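Long-range contacts in CysQ, sulfite synthesis pathway protein (Bacteroides thetaiotaomicron VPI-5482, PDB 3B8B), which probably removes the 3'-phosphate of adenosine 3',5'-bisphosphate, releasing AMP and phosphate, with magnesium as cofactor: residues I62-A67 with V104-G109; D187-V192 with G214-I219. All blocks are in the same frame, centred on the assembly; numbering follows the deposited sequence. Where two conformers were deposited one is given.

How the interactions relate
Interactions 1 and 2 do quite different jobs in the fold. Interaction 1 is fully buried, its centre about 12 Å from the centre of the chain, where helix 59-75 backs the corner that carries the predicted magnesium and substrate residues Asp105, Leu107, Asp108 and Gly109. Interaction 2 lies farther out, about 23 Å from the chain centre and on the opposite side of it, pairing two parallel strands beside a sulfate that probably came from the crystallisation liquor. The two centres are about 32 Å apart and the nearest atoms about 13 Å, so they do not touch. They follow one another along the chain, and interaction 2 lies away from the predicted catalytic centre.

Interaction 1: residues I62-A67 with V104-G109; sequences IADRKA and VDPLDG
Ala67 and Pro106 meet head-on: both CA-CB bonds aim across the contact, and Ala67 CB sits 3.6 Å from Pro106 CB. One turn earlier on the helix, Ala63 CB receives the CD1 branch of Leu107 at 3.7 Å. That reach comes from the extended leucine chain, whose CG stands opposite the backbone N (chi1 -167°) and carries CD1 over the helix toward Asp64 N. The small alanines let the corner come close, with CA atoms of Ala67 and Pro106 only 5.4 Å apart. No hydrogen bond joins the two segments.

To one side of these apolar contacts, Asp64 extends toward the corner. In the conformer given, its OD1 is 4.1 Å from Leu107 CB, the two side chains crossing at a slant, and 4.3 Å from Asp105 OD1; because a second conformer was deposited, this placement is doubtful. Asp105 starts out away from the helix, but its carboxylate ends up nearer to it. Leu107 N donates to Asp105 OD1 at 3.1 Å, closing an Asx turn at the corner, the N-H arriving 54° out of the carboxylate plane. Asp105, Leu107 and Asp108, part of the DPLDGT signature of the inositol monophosphatase family, make up the predicted magnesium site with Glu85 and Asp248, and the Asp64 carboxylate lies close to that of Glu85.

Helix 20-43 covers Ala63 and Ala67 through Ile41, Ala34 and Ile38, while His68 and Ile71 of helix 59-75 also pack on Pro106. Strand 100-108 runs between strands 82-84 and 121-128, and Gly109 takes the N-cap position of helix 110-114.

Interaction 2: residues D187-V192 with G214-I219; sequences DHFIAV and GNVELI. With SO4 (sulfate ion), chain C.
The His188 ring turns its edge to Glu217: NE2 donates in the ring plane to OE1 at 2.8 Å, meeting the oxygen on its anti side. The bond is nearly straight (165°). Ring and carboxylate planes lie 32° apart. Asn215 O also lies edge-on, near the ring plane. CG of His188 sits between its backbone N and carbonyl carbon (chi1 81°), turning the imidazole toward the neighbouring strand. Phe189, on the sheet face opposite Glu217, stacks with His213 and has Val216 CG2 at its edge, 4.2 Å from CD2. Replacing His188 by a leucine would probably leave Glu217 OE1 without its N-H mate and the carboxylate freer to turn.

Strands 189-193 and 216-220 pair in parallel as the two ends of a beta-alpha-beta crossover through helix 200-212. Glu217 N bonds to Phe189 O at 2.9 Å; Ala191 N to Glu217 O and Ile219 N to Ala191 O are of similar length. Ile190 CG2 packs on Ile219 CG1 at 3.7 Å, on the face carrying Glu217; on the other, Ala191 CB meets Leu218 CD1, facing helix 200-212. Where the strands begin, Asn215 N donates to sulfate O2 at 2.7 Å, and His213 ND1 bonds the same ion.

Interaction 1: residues I62-A67 with V104-G109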
ATOM      1  N   ILE A  62      19.418  -4.301   3.474  1.00 23.56           N
ATOM      2  CA  ILE A  62      19.588  -3.581   4.721  1.00 23.51           C
ATOM      3  C   ILE A  62      18.373  -2.683   4.993  1.00 22.15           C
ATOM      4  O   ILE A  62      17.819  -2.684   6.085  1.00 22.47           O
ATOM      5  CB  ILE A  62      20.892  -2.762   4.727  1.00 23.81           C
ATOM      6  CG1 ILE A  62      22.120  -3.688   4.609  1.00 26.12           C
ATOM      7  CG2 ILE A  62      21.024  -1.938   5.994  1.00 23.31           C
ATOM      8  CD1 ILE A  62      23.417  -2.932   4.333  1.00 26.38           C
ATOM      9  N   ALA A  63      17.933  -1.939   3.982  1.00 21.24           N
ATOM     10  CA  ALA A  63      16.764  -1.075   4.147  1.00 21.67           C
ATOM     11  C   ALA A  63      15.515  -1.860   4.519  1.00 21.54           C
ATOM     12  O   ALA A  63      14.747  -1.421   5.387  1.00 20.63           O
ATOM     13  CB  ALA A  63      16.508  -0.272   2.844  1.00 20.70           C
ATOM     14  N   ASP A  64      15.282  -2.988   3.845  1.00 21.90           N
ATOM     15  CA  ASP A  64      14.104  -3.804   4.122  0.50 22.47           C
ATOM     16  C   ASP A  64      14.157  -4.309   5.572  1.00 22.65           C
ATOM     17  O   ASP A  64      13.142  -4.275   6.306  1.00 22.51           O
ATOM     18  CB  ASP A  64      14.019  -4.961   3.122  0.50 23.54           C
ATOM     19  CG  ASP A  64      12.854  -5.891   3.396  0.50 23.46           C
ATOM     20  OD1 ASP A  64      11.712  -5.562   3.029  0.50 28.62           O
ATOM     21  OD2 ASP A  64      13.095  -6.959   3.985  0.50 29.55           O
ATOM     22  N   ARG A  65      15.339  -4.754   5.992  1.00 22.55           N
ATOM     23  CA  ARG A  65      15.498  -5.249   7.372  0.50 22.54           C
ATOM     24  C   ARG A  65      15.276  -4.138   8.390  1.00 22.13           C
ATOM     25  O   ARG A  65      14.548  -4.336   9.371  1.00 21.69           O
ATOM     26  CB  ARG A  65      16.866  -5.893   7.636  0.50 22.86           C
ATOM     27  CG  ARG A  65      16.987  -6.402   9.091  0.50 23.23           C
ATOM     28  CD  ARG A  65      18.356  -6.965   9.458  0.50 25.45           C
ATOM     29  NE  ARG A  65      19.479  -6.133   9.024  0.50 28.30           N
ATOM     30  CZ  ARG A  65      19.995  -5.101   9.684  0.50 29.02           C
ATOM     31  NH1 ARG A  65      21.026  -4.461   9.152  0.50 29.57           N
ATOM     32  NH2 ARG A  65      19.508  -4.705  10.860  0.50 30.48           N
ATOM     33  N   LYS A  66      15.893  -2.979   8.184  1.00 21.09           N
ATOM     34  CA  LYS A  66      15.771  -1.890   9.162  1.00 21.86           C
ATOM     35  C   LYS A  66      14.321  -1.368   9.214  1.00 20.35           C
ATOM     36  O   LYS A  66      13.819  -0.997  10.288  1.00 20.61           O
ATOM     37  CB  LYS A  66      16.762  -0.764   8.871  1.00 22.31           C
ATOM     38  CG  LYS A  66      18.212  -1.208   9.055  1.00 25.27           C
ATOM     39  CD  LYS A  66      19.147  -0.066   9.378  1.00 27.53           C
ATOM     40  CE  LYS A  66      20.519  -0.557   9.914  1.00 30.07           C
ATOM     41  NZ  LYS A  66      20.525  -1.107  11.320  1.00 35.03           N
ATOM     42  N   ALA A  67      13.661  -1.338   8.056  1.00 20.00           N
ATOM     43  CA  ALA A  67      12.251  -0.941   7.983  1.00 19.64           C
ATOM     44  C   ALA A  67      11.382  -1.912   8.764  1.00 19.36           C
ATOM     45  O   ALA A  67      10.513  -1.503   9.541  1.00 19.15           O
ATOM     46  CB  ALA A  67      11.784  -0.852   6.506  1.00 19.42           C
ATOM     47  N   VAL A 104       2.010  -6.737   6.376  1.00 19.33           N
ATOM     48  CA  VAL A 104       3.011  -5.673   6.179  1.00 19.19           C
ATOM     49  C   VAL A 104       4.021  -5.981   5.085  1.00 17.87           C
ATOM     50  O   VAL A 104       4.533  -7.092   5.017  1.00 18.69           O
ATOM     51  CB  VAL A 104       3.792  -5.482   7.495  1.00 19.88           C
ATOM     52  CG1 VAL A 104       4.969  -4.504   7.314  1.00 22.82           C
ATOM     53  CG2 VAL A 104       2.833  -5.005   8.616  1.00 19.54           C
ATOM     54  N   ASP A 105       4.289  -5.002   4.227  1.00 18.90           N
ATOM     55  CA  ASP A 105       5.493  -5.029   3.400  1.00 18.56           C
ATOM     56  C   ASP A 105       6.298  -3.788   3.739  1.00 19.00           C
ATOM     57  O   ASP A 105       5.902  -2.683   3.391  1.00 19.56           O
ATOM     58  CB  ASP A 105       5.225  -5.101   1.905  1.00 19.92           C
ATOM     59  CG  ASP A 105       6.510  -5.325   1.096  1.00 21.13           C
ATOM     60  OD1 ASP A 105       7.618  -5.280   1.675  1.00 22.04           O
ATOM     61  OD2 ASP A 105       6.397  -5.589  -0.141  1.00 21.30           O
ATOM     62  N   PRO A 106       7.408  -3.978   4.438  1.00 19.35           N
ATOM     63  CA  PRO A 106       8.198  -2.805   4.867  1.00 19.93           C
ATOM     64  C   PRO A 106       8.756  -1.972   3.720  1.00 20.21           C
ATOM     65  O   PRO A 106       8.999  -0.776   3.890  1.00 19.97           O
ATOM     66  CB  PRO A 106       9.344  -3.430   5.689  1.00 20.28           C
ATOM     67  CG  PRO A 106       8.815  -4.770   6.100  1.00 23.24           C
ATOM     68  CD  PRO A 106       7.996  -5.231   4.934  1.00 20.33           C
ATOM     69  N   LEU A 107       8.956  -2.581   2.555  1.00 20.26           N
ATOM     70  CA  LEU A 107       9.564  -1.873   1.426  1.00 20.00           C
ATOM     71  C   LEU A 107       9.143  -2.602   0.148  1.00 20.43           C
ATOM     72  O   LEU A 107       9.776  -3.598  -0.267  1.00 21.37           O
ATOM     73  CB  LEU A 107      11.077  -1.818   1.562  1.00 20.14           C
ATOM     74  CG  LEU A 107      11.838  -0.854   0.642  1.00 23.11           C
ATOM     75  CD1 LEU A 107      13.348  -0.879   0.967  1.00 22.27           C
ATOM     76  CD2 LEU A 107      11.567  -1.095  -0.816  1.00 27.74           C
ATOM     77  N   ASP A 108       8.073  -2.106  -0.453  1.00 20.33           N
ATOM     78  CA  ASP A 108       7.606  -2.612  -1.752  1.00 20.52           C
ATOM     79  C   ASP A 108       8.160  -1.752  -2.885  1.00 21.47           C
ATOM     80  O   ASP A 108       8.173  -0.522  -2.804  1.00 21.54           O
ATOM     81  CB  ASP A 108       6.096  -2.628  -1.879  1.00 19.86           C
ATOM     82  CG  ASP A 108       5.637  -3.290  -3.184  1.00 21.74           C
ATOM     83  OD1 ASP A 108       6.122  -4.408  -3.484  1.00 23.08           O
ATOM     84  OD2 ASP A 108       4.899  -2.633  -3.927  1.00 24.59           O
ATOM     85  N   GLY A 109       8.558  -2.405  -3.971  1.00 22.23           N
ATOM     86  CA  GLY A 109       9.085  -1.691  -5.139  1.00 22.38           C
ATOM     87  C   GLY A 109      10.570  -1.833  -5.246  1.00 23.72           C
ATOM     88  O   GLY A 109      11.347  -0.870  -5.167  1.00 22.55           O
TER

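Interaction 2: residues D187-V192 with G214-I219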
ATOM      1  N   ASP A 187     -13.304  14.418 -17.998  1.00 37.77           N
ATOM      2  CA  ASP A 187     -14.262  13.751 -18.822  1.00 36.97           C
ATOM      3  C   ASP A 187     -13.576  12.619 -19.500  1.00 34.15           C
ATOM      4  O   ASP A 187     -14.153  12.031 -20.412  1.00 36.52           O
ATOM      5  CB  ASP A 187     -14.896  14.714 -19.838  1.00 37.54           C
ATOM      6  CG  ASP A 187     -13.894  15.235 -20.851  1.00 39.46           C
ATOM      7  OD1 ASP A 187     -12.678  14.944 -20.687  1.00 41.53           O
ATOM      8  OD2 ASP A 187     -14.336  15.939 -21.789  1.00 41.51           O
ATOM      9  N   HIS A 188     -12.342  12.289 -19.080  1.00 29.88           N
ATOM     10  CA  HIS A 188     -11.664  11.244 -19.787  1.00 26.37           C
ATOM     11  C   HIS A 188     -11.312  10.095 -18.864  1.00 24.18           C
ATOM     12  O   HIS A 188     -11.255  10.256 -17.657  1.00 23.17           O
ATOM     13  CB  HIS A 188     -10.481  11.790 -20.582  1.00 25.63           C
ATOM     14  CG  HIS A 188      -9.240  12.014 -19.795  1.00 23.57           C
ATOM     15  ND1 HIS A 188      -9.016  13.156 -19.056  1.00 20.21           N
ATOM     16  CD2 HIS A 188      -8.109  11.279 -19.710  1.00 24.34           C
ATOM     17  CE1 HIS A 188      -7.818  13.086 -18.503  1.00 23.47           C
ATOM     18  NE2 HIS A 188      -7.243  11.961 -18.897  1.00 22.87           N
ATOM     19  N   PHE A 189     -11.130   8.941 -19.484  1.00 23.13           N
ATOM     20  CA  PHE A 189     -10.892   7.685 -18.795  1.00 21.92           C
ATOM     21  C   PHE A 189      -9.399   7.496 -18.606  1.00 21.65           C
ATOM     22  O   PHE A 189      -8.630   7.617 -19.558  1.00 20.79           O
ATOM     23  CB  PHE A 189     -11.432   6.539 -19.625  1.00 22.89           C
ATOM     24  CG  PHE A 189     -11.355   5.223 -18.951  1.00 23.60           C
ATOM     25  CD1 PHE A 189     -12.354   4.831 -18.065  1.00 25.65           C
ATOM     26  CD2 PHE A 189     -10.284   4.361 -19.177  1.00 25.03           C
ATOM     27  CE1 PHE A 189     -12.297   3.602 -17.426  1.00 26.47           C
ATOM     28  CE2 PHE A 189     -10.223   3.129 -18.517  1.00 25.66           C
ATOM     29  CZ  PHE A 189     -11.228   2.765 -17.640  1.00 24.71           C
ATOM     30  N   ILE A 190      -8.995   7.146 -17.397  1.00 19.87           N
ATOM     31  CA  ILE A 190      -7.574   6.932 -17.112  1.00 20.27           C
ATOM     32  C   ILE A 190      -7.329   5.549 -16.520  1.00 19.46           C
ATOM     33  O   ILE A 190      -7.966   5.170 -15.539  1.00 19.52           O
ATOM     34  CB  ILE A 190      -7.014   7.986 -16.133  1.00 19.44           C
ATOM     35  CG1 ILE A 190      -7.154   9.392 -16.726  1.00 21.48           C
ATOM     36  CG2 ILE A 190      -5.530   7.688 -15.720  1.00 20.10           C
ATOM     37  CD1 ILE A 190      -6.759  10.490 -15.761  1.00 22.00           C
ATOM     38  N   ALA A 191      -6.370   4.825 -17.100  1.00 18.83           N
ATOM     39  CA  ALA A 191      -5.897   3.576 -16.547  1.00 18.94           C
ATOM     40  C   ALA A 191      -4.466   3.750 -16.074  1.00 19.56           C
ATOM     41  O   ALA A 191      -3.710   4.544 -16.630  1.00 19.06           O
ATOM     42  CB  ALA A 191      -5.983   2.433 -17.596  1.00 18.81           C
ATOM     43  N   VAL A 192      -4.068   3.041 -15.021  0.50 19.60           N
ATOM     44  CA  VAL A 192      -2.686   3.142 -14.535  0.50 19.73           C
ATOM     45  C   VAL A 192      -1.995   1.781 -14.606  0.50 20.31           C
ATOM     46  O   VAL A 192      -2.589   0.743 -14.329  0.50 19.95           O
ATOM     47  CB  VAL A 192      -2.603   3.772 -13.105  0.50 19.72           C
ATOM     48  CG1 VAL A 192      -3.367   2.908 -12.087  0.50 18.95           C
ATOM     49  CG2 VAL A 192      -1.133   4.019 -12.674  0.50 18.57           C
ATOM     50  N   GLY A 214     -13.091   5.930 -25.742  1.00 21.37           N
ATOM     51  CA  GLY A 214     -12.630   6.819 -26.785  1.00 21.11           C
ATOM     52  C   GLY A 214     -11.597   7.841 -26.337  1.00 20.71           C
ATOM     53  O   GLY A 214     -10.750   8.259 -27.140  1.00 21.99           O
ATOM     54  N   ASN A 215     -11.688   8.279 -25.093  1.00 19.55           N
ATOM     55  CA  ASN A 215     -10.880   9.397 -24.601  1.00 20.76           C
ATOM     56  C   ASN A 215      -9.885   8.888 -23.557  1.00 19.93           C
ATOM     57  O   ASN A 215      -9.758   9.434 -22.453  1.00 24.48           O
ATOM     58  CB  ASN A 215     -11.808  10.459 -23.997  1.00 21.22           C
ATOM     59  CG  ASN A 215     -11.255  11.879 -24.091  1.00 25.17           C
ATOM     60  OD1 ASN A 215     -11.935  12.855 -23.709  1.00 29.66           O
ATOM     61  ND2 ASN A 215     -10.059  12.015 -24.641  1.00 23.65           N
ATOM     62  N   VAL A 216      -9.125   7.875 -23.912  1.00 19.06           N
ATOM     63  CA  VAL A 216      -8.319   7.160 -22.945  1.00 17.98           C
ATOM     64  C   VAL A 216      -6.910   7.762 -22.758  1.00 17.94           C
ATOM     65  O   VAL A 216      -6.272   8.204 -23.728  1.00 17.37           O
ATOM     66  CB  VAL A 216      -8.211   5.680 -23.363  1.00 18.43           C
ATOM     67  CG1 VAL A 216      -7.565   5.534 -24.758  1.00 18.70           C
ATOM     68  CG2 VAL A 216      -7.486   4.853 -22.274  1.00 18.91           C
ATOM     69  N   GLU A 217      -6.460   7.763 -21.507  1.00 17.72           N
ATOM     70  CA  GLU A 217      -5.084   8.081 -21.144  1.00 18.02           C
ATOM     71  C   GLU A 217      -4.530   6.976 -20.240  1.00 18.42           C
ATOM     72  O   GLU A 217      -5.229   6.466 -19.384  1.00 18.63           O
ATOM     73  CB  GLU A 217      -4.999   9.428 -20.413  1.00 17.15           C
ATOM     74  CG  GLU A 217      -3.557   9.838 -19.993  1.00 17.99           C
ATOM     75  CD  GLU A 217      -3.489  11.023 -19.041  1.00 22.04           C
ATOM     76  OE1 GLU A 217      -4.540  11.425 -18.491  1.00 23.72           O
ATOM     77  OE2 GLU A 217      -2.364  11.539 -18.795  1.00 20.86           O
ATOM     78  N   LEU A 218      -3.261   6.645 -20.430  1.00 17.81           N
ATOM     79  CA  LEU A 218      -2.544   5.744 -19.536  1.00 18.18           C
ATOM     80  C   LEU A 218      -1.558   6.565 -18.720  1.00 19.37           C
ATOM     81  O   LEU A 218      -0.893   7.422 -19.269  1.00 19.51           O
ATOM     82  CB  LEU A 218      -1.784   4.692 -20.332  1.00 18.74           C
ATOM     83  CG  LEU A 218      -2.501   3.364 -20.548  1.00 20.88           C
ATOM     84  CD1 LEU A 218      -2.544   2.564 -19.224  1.00 21.42           C
ATOM     85  CD2 LEU A 218      -3.922   3.621 -21.120  1.00 20.13           C
ATOM     86  N   ILE A 219      -1.470   6.283 -17.433  1.00 19.01           N
ATOM     87  CA  ILE A 219      -0.450   6.844 -16.552  1.00 19.75           C
ATOM     88  C   ILE A 219       0.267   5.705 -15.819  1.00 20.59           C
ATOM     89  O   ILE A 219      -0.177   4.569 -15.863  1.00 20.15           O
ATOM     90  CB  ILE A 219      -1.037   7.863 -15.582  1.00 20.10           C
ATOM     91  CG1 ILE A 219      -2.003   7.209 -14.580  1.00 20.98           C
ATOM     92  CG2 ILE A 219      -1.696   9.038 -16.367  1.00 19.88           C
ATOM     93  CD1 ILE A 219      -2.524   8.105 -13.468  1.00 22.03           C
TER
HETATM   94  S   SO4 C 270     -14.038   7.865 -22.330  0.80 42.24           S
HETATM   95  O1  SO4 C 270     -14.006   8.988 -21.368  0.80 42.93           O
HETATM   96  O2  SO4 C 270     -12.682   7.536 -22.728  0.80 41.81           O
HETATM   97  O3  SO4 C 270     -14.702   6.708 -21.686  0.80 41.07           O
HETATM   98  O4  SO4 C 270     -14.781   8.293 -23.518  0.80 44.85           O